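Local coordinates for receptor-like protein kinase ANXUR1 (Arabidopsis thaliana, PDB 6FIG) that is a malectin-like receptor kinase of plant reproduction, whose ectodomain probably perceives extracellular signals and relays them to a cytoplasmic serine/threonine kinase domain, at residues Tyr64-Leu78 with Lys124-Ile138. Sequence-based numbering, arbitrary orientation.
Sequences YEIPIKGDKRHLLRL and KEYSLAPTDKDVLSI
L76 and I138 meet between two layers of a malectin-like β-sandwich, their CD1 methyls 3.8 Å apart as the side chains run past each other in opposite directions. Each segment supplies one strand to each layer, so the contact is two antiparallel strand pairs, 64-67 with 135-138 and 73-78 with 124-128, joined by adjacent connections at one end of the sandwich. The interior is closely packed. I66 CD1 also lies 3.8 Å from I138 CD1, while L76 CD2 reaches L128 CD1 within its own layer. I68, its CG1 between backbone N and carbonyl carbon (chi1 51°), lays CD1 against the 131-133 connection, 3.7 Å from T131 OG1, and turns CG2 over one face of the H74 ring, bridging the layers. At the connections, D132 N donates to G70 O, and water 3 sits 2.8 Å from H74 ND1 and can also reach L128 O.

The other face of the 73-78 layer is buried too and carries charged pairs beside L75. R77 and E125 extend alongside each other, and NE and NH2 both grip OE2, at 2.8 Å for NE; the guanidinium and carboxylate planes differ by 31°. S187 and R190 hold E125 OE1, while E157 pairs with R77 NH1. R73 bends at chi3 (-76°), bringing NH1 2.9 Å from S127 OG, and E163 takes its NE. The outer surface of the other layer is looser and wetter: E65 lays CB and CG against V135 CG1, and water 1 spans E65 OE2 and S137 OG, 2.6 Å from the former.

Strand 62-67 lies between 29-31 and 135-142, whose other edge pairs with 95-99; in the other layer strand 73-80 is flanked by 122-128 and 151-161, and strand 122-128 pairs on its far edge with 185-192.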
loop_
_atom_site.group_PDB
_atom_site.type_symbol
_atom_site.label_atom_id
_atom_site.label_comp_id
_atom_site.label_asym_id
_atom_site.label_seq_id
_atom_site.Cartn_x
_atom_site.Cartn_y
_atom_site.Cartn_z
ATOM N N TYR A 64 14.968 -5.085 19.389
ATOM C CA TYR A 64 13.792 -4.342 18.958
ATOM C C TYR A 64 12.537 -5.114 19.360
ATOM O O TYR A 64 12.530 -6.348 19.320
ATOM C CB TYR A 64 13.735 -4.190 17.447
ATOM C CG TYR A 64 14.841 -3.360 16.847
ATOM C CD1 TYR A 64 14.658 -2.012 16.585
ATOM C CD2 TYR A 64 16.044 -3.928 16.526
ATOM C CE1 TYR A 64 15.652 -1.253 16.004
ATOM C CE2 TYR A 64 17.065 -3.182 15.963
ATOM C CZ TYR A 64 16.854 -1.840 15.703
ATOM O OH TYR A 64 17.849 -1.102 15.142
ATOM N N GLU A 65 11.476 -4.385 19.683
ATOM C CA GLU A 65 10.155 -4.961 19.893
ATOM C C GLU A 65 9.174 -4.274 18.950
ATOM O O GLU A 65 8.978 -3.053 19.016
ATOM C CB GLU A 65 9.722 -4.838 21.352
ATOM C CG GLU A 65 10.415 -5.868 22.233
ATOM C CD GLU A 65 9.924 -5.905 23.677
ATOM O OE1 GLU A 65 8.932 -5.232 24.022
ATOM O OE2 GLU A 65 10.553 -6.629 24.470
ATOM N N ILE A 66 8.565 -5.063 18.065
ATOM C CA ILE A 66 7.686 -4.526 17.042
ATOM C C ILE A 66 6.285 -5.105 17.245
ATOM O O ILE A 66 6.132 -6.325 17.256
ATOM C CB ILE A 66 8.266 -4.845 15.654
ATOM C CG1 ILE A 66 9.517 -3.957 15.456
ATOM C CG2 ILE A 66 7.251 -4.596 14.539
ATOM C CD1 ILE A 66 10.360 -4.340 14.292
ATOM N N PRO A 67 5.261 -4.241 17.378
ATOM C CA PRO A 67 3.914 -4.788 17.533
ATOM C C PRO A 67 3.434 -5.519 16.279
ATOM O O PRO A 67 3.623 -5.023 15.173
ATOM C CB PRO A 67 3.047 -3.545 17.806
ATOM C CG PRO A 67 3.985 -2.468 18.183
ATOM C CD PRO A 67 5.264 -2.767 17.468
ATOM N N ILE A 68 2.833 -6.693 16.470
ATOM C CA ILE A 68 2.300 -7.499 15.386
ATOM C C ILE A 68 1.008 -8.177 15.823
ATOM O O ILE A 68 0.720 -8.282 17.013
ATOM C CB ILE A 68 3.285 -8.610 14.929
ATOM C CG1 ILE A 68 3.800 -9.434 16.119
ATOM C CG2 ILE A 68 4.444 -8.025 14.141
ATOM C CD1 ILE A 68 4.459 -10.739 15.732
ATOM N N LYS A 69 0.242 -8.626 14.836
ATOM C CA LYS A 69 -0.852 -9.564 15.084
ATOM C C LYS A 69 -0.284 -10.982 15.208
ATOM O O LYS A 69 0.294 -11.521 14.262
ATOM C CB LYS A 69 -1.877 -9.516 13.967
ATOM C CG LYS A 69 -2.537 -8.163 13.828
ATOM C CD LYS A 69 -3.788 -8.232 12.974
ATOM C CE LYS A 69 -4.769 -7.142 13.362
ATOM N NZ LYS A 69 -5.986 -7.233 12.515
ATOM N N GLY A 70 -0.490 -11.598 16.366
ATOM C CA GLY A 70 0.086 -12.907 16.661
ATOM C C GLY A 70 -0.433 -14.080 15.855
ATOM O O GLY A 70 0.226 -15.114 15.764
ATOM N N ASP A 71 -1.612 -13.932 15.268
ATOM C CA ASP A 71 -2.201 -14.996 14.485
ATOM C C ASP A 71 -1.868 -14.892 12.991
ATOM O O ASP A 71 -2.401 -15.661 12.206
ATOM C CB ASP A 71 -3.723 -15.025 14.693
ATOM C CG ASP A 71 -4.408 -13.738 14.261
ATOM O OD1 ASP A 71 -3.786 -12.655 14.299
ATOM O OD2 ASP A 71 -5.601 -13.812 13.932
ATOM N N LYS A 72 -1.000 -13.951 12.612
ATOM C CA LYS A 72 -0.685 -13.698 11.211
ATOM C C LYS A 72 0.774 -13.989 10.903
ATOM O O LYS A 72 1.659 -13.890 11.767
ATOM C CB LYS A 72 -0.991 -12.237 10.829
ATOM C CG LYS A 72 -2.421 -11.792 11.093
ATOM C CD LYS A 72 -3.439 -12.505 10.231
ATOM C CE LYS A 72 -4.855 -12.056 10.580
ATOM N NZ LYS A 72 -5.870 -12.625 9.669
ATOM N N ARG A 73 1.015 -14.339 9.648
ATOM C CA ARG A 73 2.349 -14.538 9.123
ATOM C C ARG A 73 2.949 -13.179 8.757
ATOM O O ARG A 73 2.198 -12.249 8.422
ATOM C CB ARG A 73 2.233 -15.465 7.895
ATOM C CG ARG A 73 3.509 -15.769 7.163
ATOM C CD ARG A 73 3.357 -16.882 6.145
ATOM N NE ARG A 73 3.307 -18.207 6.745
ATOM C CZ ARG A 73 4.369 -18.921 7.127
ATOM N NH1 ARG A 73 5.597 -18.439 7.028
ATOM N NH2 ARG A 73 4.181 -20.134 7.649
ATOM N N HIS A 74 4.274 -13.066 8.879
ATOM C CA HIS A 74 4.994 -11.827 8.528
ATOM C C HIS A 74 6.174 -12.047 7.655
ATOM O O HIS A 74 6.896 -13.044 7.803
ATOM C CB HIS A 74 5.453 -11.102 9.794
ATOM C CG HIS A 74 4.321 -10.632 10.614
ATOM N ND1 HIS A 74 3.649 -11.465 11.480
ATOM C CD2 HIS A 74 3.674 -9.444 10.637
ATOM C CE1 HIS A 74 2.636 -10.802 12.010
ATOM N NE2 HIS A 74 2.623 -9.576 11.508
ATOM N N LEU A 75 6.387 -11.113 6.734
ATOM C CA LEU A 75 7.679 -10.957 6.110
ATOM C C LEU A 75 8.558 -10.092 6.995
ATOM O O LEU A 75 8.104 -9.064 7.529
ATOM C CB LEU A 75 7.592 -10.274 4.752
ATOM C CG LEU A 75 7.109 -11.048 3.577
ATOM C CD1 LEU A 75 7.027 -10.179 2.332
ATOM C CD2 LEU A 75 7.952 -12.292 3.299
ATOM N N LEU A 76 9.796 -10.522 7.181
ATOM C CA LEU A 76 10.811 -9.748 7.882
ATOM C C LEU A 76 11.952 -9.579 6.929
ATOM O O LEU A 76 12.479 -10.588 6.407
ATOM C CB LEU A 76 11.273 -10.460 9.145
ATOM C CG LEU A 76 12.520 -9.903 9.834
ATOM C CD1 LEU A 76 12.248 -8.520 10.423
ATOM C CD2 LEU A 76 12.984 -10.832 10.946
ATOM N N ARG A 77 12.373 -8.346 6.684
ATOM C CA ARG A 77 13.552 -8.079 5.903
ATOM C C ARG A 77 14.600 -7.352 6.717
ATOM O O ARG A 77 14.267 -6.430 7.460
ATOM C CB ARG A 77 13.247 -7.210 4.693
ATOM C CG ARG A 77 12.350 -7.892 3.693
ATOM C CD ARG A 77 12.017 -6.995 2.538
ATOM N NE ARG A 77 11.064 -7.670 1.668
ATOM C CZ ARG A 77 10.027 -7.098 1.068
ATOM N NH1 ARG A 77 9.749 -5.813 1.209
ATOM N NH2 ARG A 77 9.217 -7.847 0.330
ATOM N N LEU A 78 15.839 -7.755 6.524
ATOM C CA LEU A 78 16.993 -7.147 7.172
ATOM C C LEU A 78 17.926 -6.655 6.072
ATOM O O LEU A 78 18.329 -7.435 5.196
ATOM C CB LEU A 78 17.710 -8.166 8.049
ATOM C CG LEU A 78 16.833 -8.837 9.111
ATOM C CD1 LEU A 78 17.628 -9.864 9.861
ATOM C CD2 LEU A 78 16.237 -7.827 10.086
ATOM N N LYS A 124 18.178 -9.728 3.457
ATOM C CA LYS A 124 17.772 -11.035 3.920
ATOM C C LYS A 124 16.276 -10.959 4.151
ATOM O O LYS A 124 15.803 -10.046 4.809
ATOM C CB LYS A 124 18.473 -11.419 5.225
ATOM C CG LYS A 124 19.989 -11.459 5.178
ATOM C CD LYS A 124 20.524 -12.650 4.432
ATOM C CE LYS A 124 22.028 -12.747 4.671
ATOM N NZ LYS A 124 22.656 -13.935 4.071
ATOM N N GLU A 125 15.502 -11.908 3.614
ATOM C CA GLU A 125 14.070 -11.886 3.757
ATOM C C GLU A 125 13.592 -13.216 4.298
ATOM O O GLU A 125 14.002 -14.287 3.776
ATOM C CB GLU A 125 13.393 -11.621 2.410
ATOM C CG GLU A 125 11.877 -11.595 2.476
ATOM C CD GLU A 125 11.232 -11.397 1.128
ATOM O OE1 GLU A 125 10.915 -12.420 0.516
ATOM O OE2 GLU A 125 11.014 -10.247 0.687
ATOM N N TYR A 126 12.707 -13.150 5.276
ATOM C CA TYR A 126 12.160 -14.307 5.955
ATOM C C TYR A 126 10.653 -14.211 5.987
ATOM O O TYR A 126 10.099 -13.119 6.015
ATOM C CB TYR A 126 12.716 -14.397 7.375
ATOM C CG TYR A 126 14.200 -14.358 7.406
ATOM C CD1 TYR A 126 14.959 -15.532 7.246
ATOM C CD2 TYR A 126 14.886 -13.162 7.561
ATOM C CE1 TYR A 126 16.333 -15.495 7.235
ATOM C CE2 TYR A 126 16.257 -13.112 7.550
ATOM C CZ TYR A 126 16.987 -14.279 7.386
ATOM O OH TYR A 126 18.347 -14.240 7.343
ATOM N N SER A 127 9.983 -15.361 6.013
ATOM C CA SER A 127 8.562 -15.438 6.242
ATOM C C SER A 127 8.349 -16.223 7.521
ATOM O O SER A 127 8.650 -17.428 7.589
ATOM C CB SER A 127 7.797 -16.082 5.090
ATOM O OG SER A 127 6.414 -16.158 5.408
ATOM N N LEU A 128 7.873 -15.515 8.537
ATOM C CA LEU A 128 7.767 -16.046 9.892
ATOM C C LEU A 128 6.357 -16.529 10.163
ATOM O O LEU A 128 5.393 -15.754 10.040
ATOM C CB LEU A 128 8.147 -14.964 10.897
ATOM C CG LEU A 128 9.554 -14.378 10.714
ATOM C CD1 LEU A 128 9.796 -13.282 11.749
ATOM C CD2 LEU A 128 10.627 -15.463 10.796
ATOM N N ALA A 129 6.221 -17.794 10.555
ATOM C CA ALA A 129 4.915 -18.331 10.918
ATOM C C ALA A 129 4.291 -17.587 12.102
ATOM O O ALA A 129 5.011 -16.989 12.916
ATOM C CB ALA A 129 5.014 -19.827 11.234
ATOM N N PRO A 130 2.959 -17.645 12.222
ATOM C CA PRO A 130 2.304 -16.997 13.357
ATOM C C PRO A 130 2.908 -17.442 14.690
ATOM O O PRO A 130 3.154 -18.639 14.872
ATOM C CB PRO A 130 0.856 -17.462 13.243
ATOM C CG PRO A 130 0.651 -17.758 11.799
ATOM C CD PRO A 130 1.993 -18.179 11.248
ATOM N N THR A 131 3.144 -16.455 15.554
ATOM C CA THR A 131 3.818 -16.575 16.852
ATOM C C THR A 131 2.856 -16.733 18.029
ATOM O O THR A 131 3.288 -17.100 19.124
ATOM C CB THR A 131 4.617 -15.271 17.143
ATOM O OG1 THR A 131 3.754 -14.116 17.007
ATOM C CG2 THR A 131 5.782 -15.114 16.223
ATOM N N ASP A 132 1.568 -16.424 17.831
ATOM C CA ASP A 132 0.618 -16.179 18.932
ATOM C C ASP A 132 1.133 -15.209 20.011
ATOM O O ASP A 132 0.780 -15.316 21.183
ATOM C CB ASP A 132 0.122 -17.503 19.529
ATOM C CG ASP A 132 -0.691 -18.317 18.528
ATOM O OD1 ASP A 132 -1.506 -19.162 18.954
ATOM O OD2 ASP A 132 -0.526 -18.111 17.307
ATOM N N LYS A 133 1.956 -14.257 19.582
ATOM C CA LYS A 133 2.501 -13.219 20.428
ATOM C C LYS A 133 2.269 -11.905 19.714
ATOM O O LYS A 133 2.448 -11.821 18.491
ATOM C CB LYS A 133 3.996 -13.446 20.669
ATOM C CG LYS A 133 4.282 -14.492 21.740
ATOM C CD LYS A 133 5.770 -14.812 21.847
ATOM C CE LYS A 133 6.533 -13.770 22.650
ATOM N NZ LYS A 133 7.992 -13.775 22.314
ATOM N N ASP A 134 1.896 -10.878 20.469
ATOM C CA ASP A 134 1.600 -9.569 19.893
ATOM C C ASP A 134 2.851 -8.685 19.737
ATOM O O ASP A 134 2.743 -7.539 19.308
ATOM C CB ASP A 134 0.471 -8.844 20.658
ATOM C CG ASP A 134 0.764 -8.652 22.145
ATOM O OD1 ASP A 134 1.945 -8.525 22.528
ATOM O OD2 ASP A 134 -0.200 -8.615 22.955
ATOM N N VAL A 135 4.029 -9.224 20.053
ATOM C CA VAL A 135 5.286 -8.514 19.853
ATOM C C VAL A 135 6.277 -9.413 19.120
ATOM O O VAL A 135 6.422 -10.582 19.460
ATOM C CB VAL A 135 5.873 -8.056 21.206
ATOM C CG1 VAL A 135 7.278 -7.507 21.049
ATOM C CG2 VAL A 135 4.972 -7.000 21.837
ATOM N N LEU A 136 6.939 -8.859 18.105
ATOM C CA LEU A 136 8.056 -9.512 17.447
ATOM C C LEU A 136 9.321 -8.939 18.075
ATOM O O LEU A 136 9.613 -7.753 17.910
ATOM C CB LEU A 136 8.034 -9.248 15.938
ATOM C CG LEU A 136 9.177 -9.880 15.135
ATOM C CD1 LEU A 136 9.136 -11.402 15.240
ATOM C CD2 LEU A 136 9.108 -9.462 13.673
ATOM N N SER A 137 10.060 -9.784 18.778
ATOM C CA SER A 137 11.344 -9.426 19.355
ATOM C C SER A 137 12.505 -9.790 18.447
ATOM O O SER A 137 12.705 -10.971 18.166
ATOM C CB SER A 137 11.501 -10.125 20.685
ATOM O OG SER A 137 10.505 -9.652 21.579
ATOM N N ILE A 138 13.246 -8.785 17.974
ATOM C CA ILE A 138 14.347 -9.013 17.045
ATOM C C ILE A 138 15.619 -8.690 17.803
ATOM O O ILE A 138 15.855 -7.524 18.160
ATOM C CB ILE A 138 14.278 -8.128 15.791
ATOM C CG1 ILE A 138 12.945 -8.313 15.079
ATOM C CG2 ILE A 138 15.445 -8.460 14.867
ATOM C CD1 ILE A 138 12.715 -7.287 13.996
HETATM O O HOH W 1 11.381 -9.096 24.020
HETATM O O HOH W 2 2.890 -13.660 14.339
HETATM O O HOH W 3 4.892 -13.839 12.367
#